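Local structure of B-agarase (Agarivorans gilvus, 5Z6P) at residues 516-519 and 520-524; 525-528 and 529-533; 544-547 and 548-552; 584-587 and 588-591; 593-596 and 597-601. The protein probably hydrolyses beta-galactosidic linkages of agarose, as a glycoside hydrolase of family 50 with agarase activity. All blocks are in the same frame, centred on the assembly; numbering follows the deposited sequence.

Contact 1: 516-519 and 520-524; sequences GSID and GHYGI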
loop_
_atom_site.group_PDB
_atom_site.type_symbol
_atom_site.label_atom_id
_atom_site.label_comp_id
_atom_site.label_asym_id
_atom_site.label_seq_id
_atom_site.Cartn_x
_atom_site.Cartn_y
_atom_site.Cartn_z
ATOM N N GLY A 516 17.986 -4.545 4.219
ATOM C CA GLY A 516 18.805 -4.356 3.026
ATOM C C GLY A 516 20.054 -3.517 3.236
ATOM O O GLY A 516 20.949 -3.471 2.400
ATOM N N SER A 517 20.093 -2.822 4.359
ATOM C CA SER A 517 21.243 -2.027 4.737
ATOM C C SER A 517 21.262 -1.936 6.255
ATOM O O SER A 517 20.199 -1.895 6.869
ATOM C CB SER A 517 21.165 -0.621 4.125
ATOM O OG SER A 517 20.341 0.231 4.910
ATOM N N ILE A 518 22.447 -1.861 6.851
ATOM C CA ILE A 518 22.563 -1.797 8.310
ATOM C C ILE A 518 21.859 -0.585 8.891
ATOM O O ILE A 518 21.087 -0.702 9.845
ATOM C CB ILE A 518 24.028 -1.747 8.774
ATOM C CG1 ILE A 518 24.798 -2.950 8.246
ATOM C CG2 ILE A 518 24.105 -1.672 10.310
ATOM C CD1 ILE A 518 24.299 -4.234 8.784
ATOM N N ASP A 519 22.127 0.582 8.302
ATOM C CA ASP A 519 21.607 1.832 8.831
ATOM C C ASP A 519 20.094 1.898 8.719
ATOM O O ASP A 519 19.437 2.508 9.549
ATOM C CB ASP A 519 22.237 3.036 8.119
ATOM C CG ASP A 519 23.626 3.365 8.644
ATOM O OD1 ASP A 519 23.733 4.128 9.631
ATOM O OD2 ASP A 519 24.616 2.863 8.073
ATOM N N GLY A 520 19.545 1.282 7.680
ATOM C CA GLY A 520 18.104 1.237 7.522
ATOM C C GLY A 520 17.476 0.234 8.475
ATOM O O GLY A 520 16.587 0.553 9.240
ATOM N N HIS A 521 17.977 -0.989 8.418
ATOM C CA HIS A 521 17.473 -2.096 9.215
ATOM C C HIS A 521 17.474 -1.763 10.719
ATOM O O HIS A 521 16.445 -1.872 11.387
ATOM C CB HIS A 521 18.321 -3.342 8.915
ATOM C CG HIS A 521 17.819 -4.609 9.537
ATOM N ND1 HIS A 521 18.142 -5.850 9.034
ATOM C CD2 HIS A 521 17.059 -4.834 10.635
ATOM C CE1 HIS A 521 17.590 -6.786 9.784
ATOM N NE2 HIS A 521 16.928 -6.194 10.763
ATOM N N TYR A 522 18.627 -1.349 11.228
ATOM C CA TYR A 522 18.807 -1.105 12.657
ATOM C C TYR A 522 18.857 0.389 12.991
ATOM O O TYR A 522 19.354 0.772 14.036
ATOM C CB TYR A 522 20.083 -1.817 13.148
ATOM C CG TYR A 522 20.032 -3.309 12.925
ATOM C CD1 TYR A 522 19.285 -4.123 13.759
ATOM C CD2 TYR A 522 20.695 -3.903 11.855
ATOM C CE1 TYR A 522 19.196 -5.473 13.544
ATOM C CE2 TYR A 522 20.618 -5.276 11.640
ATOM C CZ TYR A 522 19.863 -6.042 12.491
ATOM O OH TYR A 522 19.771 -7.385 12.321
ATOM N N GLY A 523 18.320 1.224 12.102
ATOM C CA GLY A 523 18.231 2.660 12.325
ATOM C C GLY A 523 17.721 3.109 13.695
ATOM O O GLY A 523 18.248 4.049 14.279
ATOM N N ILE A 524 16.703 2.432 14.213
ATOM C CA ILE A 524 16.153 2.776 15.520
ATOM C C ILE A 524 17.168 2.495 16.631
ATOM O O ILE A 524 17.294 3.260 17.575
ATOM C CB ILE A 524 14.829 2.008 15.803
ATOM C CG1 ILE A 524 13.710 2.487 14.876
ATOM C CG2 ILE A 524 14.396 2.185 17.241
ATOM C CD1 ILE A 524 12.513 1.530 14.832
HETATM O O HOH W 1 18.983 -6.202 6.444
#
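Ser517 OG accepts the backbone N-H of Gly520 at 3.1 Å, the capping bond at the start of helix 518-521. A chi1 of 82° sets the hydroxyl between the backbone N and the carbonyl carbon of its own residue, from where it reaches forward over the first turn. The carbonyl of the same serine takes the N-H of His521 at 2.9 Å, so Ser517 grips the turn with both side chain and backbone. One residue on, Tyr522 N donates to Ile518 O at 2.9 Å, with an N-H...O angle of 165°. This is an N-capped helix of a single turn: Tyr522 leaves helical geometry and is at once the N-cap residue of the next helix, 523-530. CG2 of Ile518 lies 4.4 Å from CD2 of Tyr522, a loose apolar touch beside the ring.

The two rings of the second segment lie face against face, with His521 CD2 over the centre of the tyrosine ring and Tyr522 CZ over the imidazole. Glu628 holds both from outside the segments, one carboxylate oxygen bonding His521 NE2 and the other Tyr522 OH, which would restrain how the two rings are turned. The other imidazole nitrogen, His521 ND1, is 2.7 Å from a water that accepts from Gly516 N. Val584, Tyr587 and Ala588 of helix 581-609 pack against Tyr522.

Contact 2: 525-528 and 529-533; sequences AIHT and LGRSA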
loop_
_atom_site.group_PDB
_atom_site.type_symbol
_atom_site.label_atom_id
_atom_site.label_comp_id
_atom_site.label_asym_id
_atom_site.label_seq_id
_atom_site.Cartn_x
_atom_site.Cartn_y
_atom_site.Cartn_z
ATOM N N ALA A 525 17.895 1.393 16.509
ATOM C CA ALA A 525 18.933 1.071 17.475
ATOM C C ALA A 525 20.053 2.109 17.413
ATOM O O ALA A 525 20.456 2.657 18.432
ATOM C CB ALA A 525 19.474 -0.316 17.235
ATOM N N ILE A 526 20.523 2.390 16.208
ATOM C CA ILE A 526 21.662 3.268 15.989
ATOM C C ILE A 526 21.389 4.709 16.436
ATOM O O ILE A 526 22.192 5.289 17.158
ATOM C CB ILE A 526 22.084 3.236 14.505
ATOM C CG1 ILE A 526 22.508 1.809 14.137
ATOM C CG2 ILE A 526 23.204 4.251 14.236
ATOM C CD1 ILE A 526 22.789 1.577 12.680
ATOM N N HIS A 527 20.258 5.272 16.015
ATOM C CA HIS A 527 19.910 6.636 16.389
ATOM C C HIS A 527 19.701 6.784 17.897
ATOM O O HIS A 527 20.197 7.718 18.508
ATOM C CB HIS A 527 18.643 7.101 15.664
ATOM C CG HIS A 527 18.303 8.533 15.928
ATOM N ND1 HIS A 527 17.402 8.918 16.896
ATOM C CD2 HIS A 527 18.762 9.674 15.360
ATOM C CE1 HIS A 527 17.314 10.239 16.907
ATOM N NE2 HIS A 527 18.135 10.718 15.987
ATOM N N THR A 528 18.956 5.859 18.479
ATOM C CA THR A 528 18.671 5.897 19.906
ATOM C C THR A 528 19.953 5.800 20.756
ATOM O O THR A 528 20.086 6.525 21.734
ATOM C CB THR A 528 17.678 4.794 20.291
ATOM O OG1 THR A 528 16.434 5.024 19.612
ATOM C CG2 THR A 528 17.425 4.787 21.764
ATOM N N LEU A 529 20.892 4.942 20.368
ATOM C CA LEU A 529 22.202 4.883 21.017
ATOM C C LEU A 529 22.906 6.255 20.997
ATOM O O LEU A 529 23.670 6.594 21.906
ATOM C CB LEU A 529 23.097 3.832 20.357
ATOM C CG LEU A 529 22.840 2.374 20.745
ATOM C CD1 LEU A 529 23.641 1.407 19.883
ATOM C CD2 LEU A 529 23.140 2.185 22.228
ATOM N N GLY A 530 22.631 7.035 19.963
ATOM C CA GLY A 530 23.191 8.361 19.852
ATOM C C GLY A 530 22.600 9.344 20.846
ATOM O O GLY A 530 23.203 10.370 21.103
ATOM N N ARG A 531 21.431 9.027 21.407
ATOM C CA ARG A 531 20.749 9.933 22.323
ATOM C C ARG A 531 21.178 9.785 23.787
ATOM O O ARG A 531 21.780 8.782 24.187
ATOM C CB ARG A 531 19.242 9.739 22.198
ATOM C CG ARG A 531 18.717 10.102 20.808
ATOM C CD ARG A 531 17.257 9.794 20.662
ATOM N NE ARG A 531 16.427 10.506 21.627
ATOM C CZ ARG A 531 15.127 10.279 21.768
ATOM N NH1 ARG A 531 14.549 9.360 21.018
ATOM N NH2 ARG A 531 14.408 10.951 22.654
ATOM N N SER A 532 20.874 10.798 24.588
ATOM C CA SER A 532 21.174 10.734 26.009
ATOM C C SER A 532 20.066 10.014 26.798
ATOM O O SER A 532 18.878 10.215 26.569
ATOM C CB SER A 532 21.398 12.140 26.561
ATOM O OG SER A 532 20.378 13.007 26.112
ATOM N N ALA A 533 20.454 9.173 27.743
ATOM C CA ALA A 533 19.454 8.421 28.498
ATOM C C ALA A 533 18.593 9.301 29.432
ATOM O O ALA A 533 17.530 8.871 29.855
ATOM C CB ALA A 533 20.131 7.286 29.300
HETATM O O HOH W 2 15.924 7.550 18.735
#
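Between His527 and Arg531, four residues apart, the arginine's aliphatic part makes the contact: CD lies 3.8 Å from His527 CE1, meeting the ring at a slant. The ring and guanidinium planes are 54° apart, so the two groups do not stack. Chi1 of -63° and an extended chi2 carry CD to the ring; the bend at chi3 (59°) comes after it and sets the course of the guanidinium. Leu529 packs against the backbone, its CG 3.3 Å from Ala525 O.

The backbone bonds trace the end of helix 523-530. Leu529 N donates to Ala525 O at 3.0 Å in the regular helical pattern. After it the turns slacken: Gly530 N is shared by two weak bonds, to Ile526 O and His527 O, and Arg531 N falls back to Thr528 O at 2.9 Å, a three-residue step in which the donor stands well above the carbonyl plane.

Water ties the polar ends together. One molecule lies in the plane of both the imidazole and the guanidinium, 2.7 Å from His527 ND1 and accepting from Arg531 NH1 at 3.2 Å, while it donates to Thr528 OG1. Beyond the segments, His527 NE2 is bonded to Asp466, Arg531 NH1 to the carbonyl of Gln461, and Thr528 OG1 to the carbonyl of Ile524. Tyr587 and Leu590 of helix 581-609 pack on Leu529.

Contact 3: 544-547 and 548-552; sequences ELLK and TKYTV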
loop_
_atom_site.group_PDB
_atom_site.type_symbol
_atom_site.label_atom_id
_atom_site.label_comp_id
_atom_site.label_asym_id
_atom_site.label_seq_id
_atom_site.Cartn_x
_atom_site.Cartn_y
_atom_site.Cartn_z
ATOM N N GLU A 544 21.087 -0.764 29.966
ATOM C CA GLU A 544 20.996 -1.857 30.926
ATOM C C GLU A 544 21.103 -3.199 30.200
ATOM O O GLU A 544 21.650 -4.157 30.738
ATOM C CB GLU A 544 19.700 -1.760 31.727
ATOM C CG GLU A 544 19.444 -2.928 32.674
ATOM C CD GLU A 544 20.433 -3.031 33.849
ATOM O OE1 GLU A 544 21.095 -2.029 34.209
ATOM O OE2 GLU A 544 20.523 -4.133 34.431
ATOM N N LEU A 545 20.611 -3.248 28.961
ATOM C CA LEU A 545 20.747 -4.447 28.152
ATOM C C LEU A 545 22.227 -4.739 27.838
ATOM O O LEU A 545 22.689 -5.857 28.004
ATOM C CB LEU A 545 19.924 -4.318 26.860
ATOM C CG LEU A 545 19.767 -5.566 25.991
ATOM C CD1 LEU A 545 18.634 -5.404 24.999
ATOM C CD2 LEU A 545 21.053 -5.980 25.232
ATOM N N LEU A 546 22.955 -3.741 27.358
ATOM C CA LEU A 546 24.357 -3.913 27.039
ATOM C C LEU A 546 25.188 -4.194 28.303
ATOM O O LEU A 546 26.125 -4.977 28.270
ATOM C CB LEU A 546 24.891 -2.679 26.305
ATOM C CG LEU A 546 24.230 -2.522 24.924
ATOM C CD1 LEU A 546 24.378 -1.119 24.339
ATOM C CD2 LEU A 546 24.733 -3.592 23.960
ATOM N N LYS A 547 24.826 -3.549 29.408
ATOM C CA LYS A 547 25.535 -3.736 30.672
ATOM C C LYS A 547 25.331 -5.176 31.171
ATOM O O LYS A 547 26.229 -5.786 31.715
ATOM C CB LYS A 547 25.050 -2.716 31.696
ATOM C CG LYS A 547 25.847 -2.617 32.956
ATOM C CD LYS A 547 25.444 -1.351 33.694
ATOM C CE LYS A 547 24.844 -1.657 35.044
ATOM N NZ LYS A 547 25.871 -1.987 36.067
ATOM N N THR A 548 24.147 -5.724 30.951
ATOM C CA THR A 548 23.874 -7.104 31.328
ATOM C C THR A 548 24.668 -8.085 30.454
ATOM O O THR A 548 25.194 -9.082 30.942
ATOM C CB THR A 548 22.364 -7.395 31.228
ATOM O OG1 THR A 548 21.686 -6.655 32.248
ATOM C CG2 THR A 548 22.075 -8.886 31.384
ATOM N N LYS A 549 24.766 -7.787 29.163
ATOM C CA LYS A 549 25.566 -8.607 28.272
ATOM C C LYS A 549 27.084 -8.495 28.518
ATOM O O LYS A 549 27.769 -9.507 28.554
ATOM C CB LYS A 549 25.283 -8.261 26.818
ATOM C CG LYS A 549 26.200 -8.984 25.867
ATOM C CD LYS A 549 25.839 -8.717 24.433
ATOM C CE LYS A 549 26.545 -9.671 23.511
ATOM N NZ LYS A 549 26.233 -9.323 22.124
ATOM N N TYR A 550 27.607 -7.277 28.672
ATOM C CA TYR A 550 29.061 -7.080 28.710
ATOM C C TYR A 550 29.639 -6.906 30.121
ATOM O O TYR A 550 30.834 -7.093 30.315
ATOM C CB TYR A 550 29.460 -5.877 27.839
ATOM C CG TYR A 550 29.291 -6.141 26.357
ATOM C CD1 TYR A 550 30.178 -6.957 25.677
ATOM C CD2 TYR A 550 28.235 -5.593 25.651
ATOM C CE1 TYR A 550 30.025 -7.219 24.340
ATOM C CE2 TYR A 550 28.068 -5.844 24.293
ATOM C CZ TYR A 550 28.972 -6.663 23.645
ATOM O OH TYR A 550 28.847 -6.928 22.307
ATOM N N THR A 551 28.783 -6.560 31.076
ATOM C CA THR A 551 29.129 -6.348 32.496
ATOM C C THR A 551 30.047 -5.150 32.762
ATOM O O THR A 551 29.703 -4.268 33.540
ATOM C CB THR A 551 29.784 -7.591 33.132
ATOM O OG1 THR A 551 29.117 -8.780 32.689
ATOM C CG2 THR A 551 29.694 -7.492 34.647
ATOM N N VAL A 552 31.221 -5.136 32.138
ATOM C CA VAL A 552 32.142 -4.015 32.278
ATOM C C VAL A 552 32.279 -3.303 30.933
ATOM O O VAL A 552 32.183 -3.934 29.873
ATOM C CB VAL A 552 33.538 -4.469 32.802
ATOM C CG1 VAL A 552 33.425 -5.039 34.222
ATOM C CG2 VAL A 552 34.152 -5.499 31.885
HETATM O O HOH W 3 27.680 -4.301 35.611
#
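Leu546 lies side by side with Tyr550, both pointing the same way, and its CD2 branch comes to 4.0 Å from CE2 of the ring. The tyrosine also leans on the leucine's backbone: Leu546 O sits near the ring plane at its edge, 3.4 Å from Tyr550 CD2. One face of the ring is covered by the neighbouring Lys549, whose CG stands over the ring centre. That lysine then runs on extended to a salt bridge with Asp586, and Tyr550 OH bonds the same carboxylate, so the two side chains converge on one acid of helix 581-609.

Two residues earlier, Glu544 and Thr548 meet on the surface. Thr548 OG1 donates to Glu544 O at 2.9 Å, while the backbone N of Thr548 reaches the same oxygen from the opposite face of the carbonyl plane. The hydroxyl can fold back like this because chi1 of -68° places OG1 anti to its own carbonyl carbon. Glu544 bends at chi2 (67°), bringing OE2 to 3.5 Å from that hydroxyl.

All this belongs to the C-terminal end of helix 537-550. Lys549 N and Tyr550 N still make regular helical bonds, to Leu545 O and Leu546 O. Thr551 N reaches Lys547 O at 2.7 Å, but from above the carbonyl plane. Thr551 itself has a positive phi of 66° and turns the chain toward helix 553-560. A water spans this end, accepting from Lys547 NZ at 3.0 Å and donating to Thr551 O. Trp567 packs against Leu546, Lys547 and Tyr550.

Contact 4: 584-587 and 588-591; sequences VEDY and ALLL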
loop_
_atom_site.group_PDB
_atom_site.type_symbol
_atom_site.label_atom_id
_atom_site.label_comp_id
_atom_site.label_asym_id
_atom_site.label_seq_id
_atom_site.Cartn_x
_atom_site.Cartn_y
_atom_site.Cartn_z
ATOM N N VAL A 584 26.339 -5.202 15.272
ATOM C CA VAL A 584 25.080 -5.504 14.586
ATOM C C VAL A 584 24.294 -6.574 15.347
ATOM O O VAL A 584 23.084 -6.472 15.478
ATOM C CB VAL A 584 25.317 -5.939 13.123
ATOM C CG1 VAL A 584 24.051 -6.499 12.500
ATOM C CG2 VAL A 584 25.821 -4.739 12.301
ATOM N N GLU A 585 24.981 -7.583 15.879
ATOM C CA GLU A 585 24.330 -8.509 16.810
ATOM C C GLU A 585 23.656 -7.746 17.957
ATOM O O GLU A 585 22.524 -8.029 18.309
ATOM C CB GLU A 585 25.333 -9.521 17.376
ATOM C CG GLU A 585 25.682 -10.672 16.434
ATOM C CD GLU A 585 27.025 -11.321 16.775
ATOM O OE1 GLU A 585 27.556 -12.075 15.935
ATOM O OE2 GLU A 585 27.560 -11.071 17.875
ATOM N N ASP A 586 24.357 -6.764 18.514
ATOM C CA ASP A 586 23.806 -5.934 19.586
ATOM C C ASP A 586 22.636 -5.057 19.097
ATOM O O ASP A 586 21.646 -4.932 19.788
ATOM C CB ASP A 586 24.915 -5.070 20.216
ATOM C CG ASP A 586 25.892 -5.898 21.059
ATOM O OD1 ASP A 586 25.468 -6.941 21.569
ATOM O OD2 ASP A 586 27.068 -5.518 21.200
ATOM N N TYR A 587 22.746 -4.465 17.910
ATOM C CA TYR A 587 21.623 -3.694 17.362
ATOM C C TYR A 587 20.369 -4.562 17.293
ATOM O O TYR A 587 19.275 -4.109 17.613
ATOM C CB TYR A 587 21.931 -3.126 15.960
ATOM C CG TYR A 587 23.143 -2.220 15.866
ATOM C CD1 TYR A 587 23.634 -1.552 16.978
ATOM C CD2 TYR A 587 23.787 -2.031 14.646
ATOM C CE1 TYR A 587 24.756 -0.723 16.881
ATOM C CE2 TYR A 587 24.883 -1.230 14.537
ATOM C CZ TYR A 587 25.370 -0.578 15.648
ATOM O OH TYR A 587 26.473 0.208 15.507
ATOM N N ALA A 588 20.539 -5.815 16.878
ATOM C CA ALA A 588 19.429 -6.764 16.813
ATOM C C ALA A 588 18.774 -6.994 18.184
ATOM O O ALA A 588 17.556 -6.963 18.303
ATOM C CB ALA A 588 19.902 -8.081 16.235
ATOM N N LEU A 589 19.587 -7.240 19.204
ATOM C CA LEU A 589 19.071 -7.391 20.563
ATOM C C LEU A 589 18.272 -6.150 20.993
ATOM O O LEU A 589 17.198 -6.254 21.556
ATOM C CB LEU A 589 20.214 -7.620 21.555
ATOM C CG LEU A 589 21.057 -8.893 21.445
ATOM C CD1 LEU A 589 22.210 -8.839 22.440
ATOM C CD2 LEU A 589 20.201 -10.137 21.671
ATOM N N LEU A 590 18.846 -4.980 20.734
ATOM C CA LEU A 590 18.244 -3.712 21.126
ATOM C C LEU A 590 16.908 -3.498 20.405
ATOM O O LEU A 590 15.935 -3.169 21.044
ATOM C CB LEU A 590 19.201 -2.552 20.839
ATOM C CG LEU A 590 20.542 -2.590 21.591
ATOM C CD1 LEU A 590 21.466 -1.453 21.164
ATOM C CD2 LEU A 590 20.337 -2.560 23.098
ATOM N N LEU A 591 16.877 -3.710 19.086
ATOM C CA LEU A 591 15.656 -3.513 18.299
ATOM C C LEU A 591 14.538 -4.443 18.788
ATOM O O LEU A 591 13.407 -4.007 19.039
ATOM C CB LEU A 591 15.931 -3.739 16.802
ATOM C CG LEU A 591 14.790 -3.582 15.810
ATOM C CD1 LEU A 591 14.192 -2.188 15.862
ATOM C CD2 LEU A 591 15.265 -3.915 14.396
#
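Helix 581-609, the long helix against which several shorter ones pack, passes through this contact without a break. Four consecutive i to i+4 bonds join its halves, from Ala588 N to Val584 O at 3.0 Å through to Leu591 N to Tyr587 O at 2.8 Å. All four are nearly straight at the hydrogen, with the bond from Leu590 N to Asp586 O at 165°.

The side chains lean on the preceding turn. Leu590 CG presses on Asp586 O at 3.2 Å; chi1 of -61° sets CG anti to the leucine's own carbonyl carbon and tips it back over that oxygen. Ala588 CB approaches Glu585 O to 3.3 Å, the small methyl on the side where helix 627-634 packs through Glu628.

Asp586 is buried, and its carboxylate is satisfied from outside the two segments: besides the lysine and tyrosine of helix 537-550, Trp560 NE1 bonds OD2. So many donors would be expected to favour the charged form. Tyr587, also buried, turns its ring toward His579 and helix 523-530; its hydroxyl bonds His579 ND1, and the two rings meet steeply, at about 80°. Val584 N lies over one face of the tyrosine ring, toward the rim, while Ala525 and Ile526 of helix 523-530 also touch the side chain. Between Asp586 and Leu589 the meeting is slight, with CD1 of the leucine 3.9 Å from Asp586 OD1.

Contact 5: 593-596 and 597-601; sequences AFAS and EYFRV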
loop_
_atom_site.group_PDB
_atom_site.type_symbol
_atom_site.label_atom_id
_atom_site.label_comp_id
_atom_site.label_asym_id
_atom_site.label_seq_id
_atom_site.Cartn_x
_atom_site.Cartn_y
_atom_site.Cartn_z
ATOM N N ALA A 593 14.272 -5.907 21.743
ATOM C CA ALA A 593 13.820 -5.531 23.092
ATOM C C ALA A 593 12.871 -4.318 23.037
ATOM O O ALA A 593 11.859 -4.278 23.709
ATOM C CB ALA A 593 15.010 -5.222 24.021
ATOM N N PHE A 594 13.231 -3.331 22.236
ATOM C CA PHE A 594 12.379 -2.161 22.040
ATOM C C PHE A 594 10.980 -2.557 21.550
ATOM O O PHE A 594 9.986 -2.233 22.184
ATOM C CB PHE A 594 13.034 -1.183 21.055
ATOM C CG PHE A 594 12.078 -0.157 20.481
ATOM C CD1 PHE A 594 11.560 0.849 21.271
ATOM C CD2 PHE A 594 11.734 -0.193 19.140
ATOM C CE1 PHE A 594 10.698 1.802 20.738
ATOM C CE2 PHE A 594 10.876 0.736 18.605
ATOM C CZ PHE A 594 10.344 1.731 19.408
ATOM N N ALA A 595 10.923 -3.262 20.423
ATOM C CA ALA A 595 9.659 -3.663 19.843
ATOM C C ALA A 595 8.867 -4.563 20.787
ATOM O O ALA A 595 7.658 -4.424 20.888
ATOM C CB ALA A 595 9.878 -4.357 18.509
ATOM N N SER A 596 9.539 -5.469 21.491
ATOM C CA SER A 596 8.815 -6.392 22.383
ATOM C C SER A 596 7.995 -5.641 23.432
ATOM O O SER A 596 6.875 -6.041 23.754
ATOM C CB SER A 596 9.777 -7.366 23.075
ATOM O OG SER A 596 10.407 -8.212 22.138
ATOM N N GLU A 597 8.548 -4.546 23.956
ATOM C CA GLU A 597 7.823 -3.747 24.931
ATOM C C GLU A 597 6.651 -2.983 24.308
ATOM O O GLU A 597 5.639 -2.830 24.949
ATOM C CB GLU A 597 8.757 -2.753 25.633
ATOM C CG GLU A 597 8.111 -2.010 26.807
ATOM C CD GLU A 597 7.858 -2.895 28.046
ATOM O OE1 GLU A 597 8.167 -4.102 28.028
ATOM O OE2 GLU A 597 7.345 -2.374 29.050
ATOM N N TYR A 598 6.789 -2.490 23.079
ATOM C CA TYR A 598 5.628 -1.899 22.412
ATOM C C TYR A 598 4.486 -2.938 22.365
ATOM O O TYR A 598 3.366 -2.672 22.773
ATOM C CB TYR A 598 5.969 -1.415 20.994
ATOM C CG TYR A 598 4.741 -1.111 20.127
ATOM C CD1 TYR A 598 4.137 0.140 20.146
ATOM C CD2 TYR A 598 4.199 -2.085 19.292
ATOM C CE1 TYR A 598 2.999 0.412 19.348
ATOM C CE2 TYR A 598 3.091 -1.836 18.505
ATOM C CZ TYR A 598 2.486 -0.590 18.527
ATOM O OH TYR A 598 1.379 -0.383 17.739
ATOM N N PHE A 599 4.790 -4.134 21.876
ATOM C CA PHE A 599 3.745 -5.127 21.701
ATOM C C PHE A 599 3.207 -5.613 23.043
ATOM O O PHE A 599 2.019 -5.908 23.145
ATOM C CB PHE A 599 4.250 -6.289 20.841
ATOM C CG PHE A 599 4.466 -5.919 19.390
ATOM C CD1 PHE A 599 3.390 -5.600 18.573
ATOM C CD2 PHE A 599 5.739 -5.897 18.845
ATOM C CE1 PHE A 599 3.576 -5.258 17.235
ATOM C CE2 PHE A 599 5.938 -5.537 17.511
ATOM C CZ PHE A 599 4.839 -5.221 16.704
ATOM N N ARG A 600 4.063 -5.655 24.068
ATOM C CA ARG A 600 3.647 -6.085 25.409
ATOM C C ARG A 600 2.656 -5.099 26.008
ATOM O O ARG A 600 1.620 -5.498 26.552
ATOM C CB ARG A 600 4.863 -6.252 26.360
ATOM C CG ARG A 600 4.530 -6.862 27.743
ATOM C CD ARG A 600 5.769 -6.993 28.707
ATOM N NE ARG A 600 6.033 -5.712 29.355
ATOM C CZ ARG A 600 5.512 -5.328 30.516
ATOM N NH1 ARG A 600 4.726 -6.138 31.211
ATOM N NH2 ARG A 600 5.789 -4.127 30.991
ATOM N N VAL A 601 2.968 -3.807 25.905
ATOM C CA VAL A 601 2.120 -2.791 26.523
ATOM C C VAL A 601 0.754 -2.744 25.825
ATOM O O VAL A 601 -0.282 -2.758 26.489
ATOM C CB VAL A 601 2.774 -1.389 26.507
ATOM C CG1 VAL A 601 1.789 -0.350 26.945
ATOM C CG2 VAL A 601 4.025 -1.360 27.416
#
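The ring of Phe599 takes Tyr598 CD2 on one face, over its centre, and sets its own CE1 at the edge of the tyrosine ring, in that ring's plane. Across the contact both residues meet Ala595: its carbonyl oxygen lies 3.2 Å from Phe599 CD2 and 3.5 Å from Tyr598 CB, near the tyrosine ring's plane, and its CB is 4.2 Å from Phe599 CE2. The guanidinium of Arg600 has Glu597 at its edge, in plane, and holds the carboxylate side-on, NE to OE1 and NH2 to OE2, each at 3.0 Å; OE1 is met from above the carboxylate plane, OE2 on its syn side. The arginine bends at chi3 (81°) and the glutamate at chi2 (71°), curling the chains together.

These groups ride on the middle of helix 581-609. Its bonds are uneven: Glu597 N and Tyr598 N make weak ones, but Phe599 N to Ala595 O is 3.0 Å and nearly straight at 168°. Arg600 N follows with 2.9 Å to Ser596 O.

Outside, Trp512 meets both rings, edge-to-face with Tyr598 and more nearly parallel to Phe599, while Asp507 bonds Tyr598 OH. Ser596 OG bonds the carbonyl of Glu592 and Lys635 NZ.

The five contacts run in series along the chain; each joins two adjoining segments, so none encloses or crosses another. Contact 1 forms the single-turn helix 518-521 and leads into helix 523-530, whose end is contact 2. Contact 3 ends the next helix, 537-550. Contacts 4 and 5 are successive parts of helix 581-609, with centres about 14 Å apart, and the earlier elements gather on it. Tyr522 and Leu529 bring contacts 1 and 2 to contact 4, whereas contact 3 is tied there by charge as well as packing. Leu545 also reaches Ala593, and Ile524 meets Phe594, linking contacts 3 and 1 to contact 5.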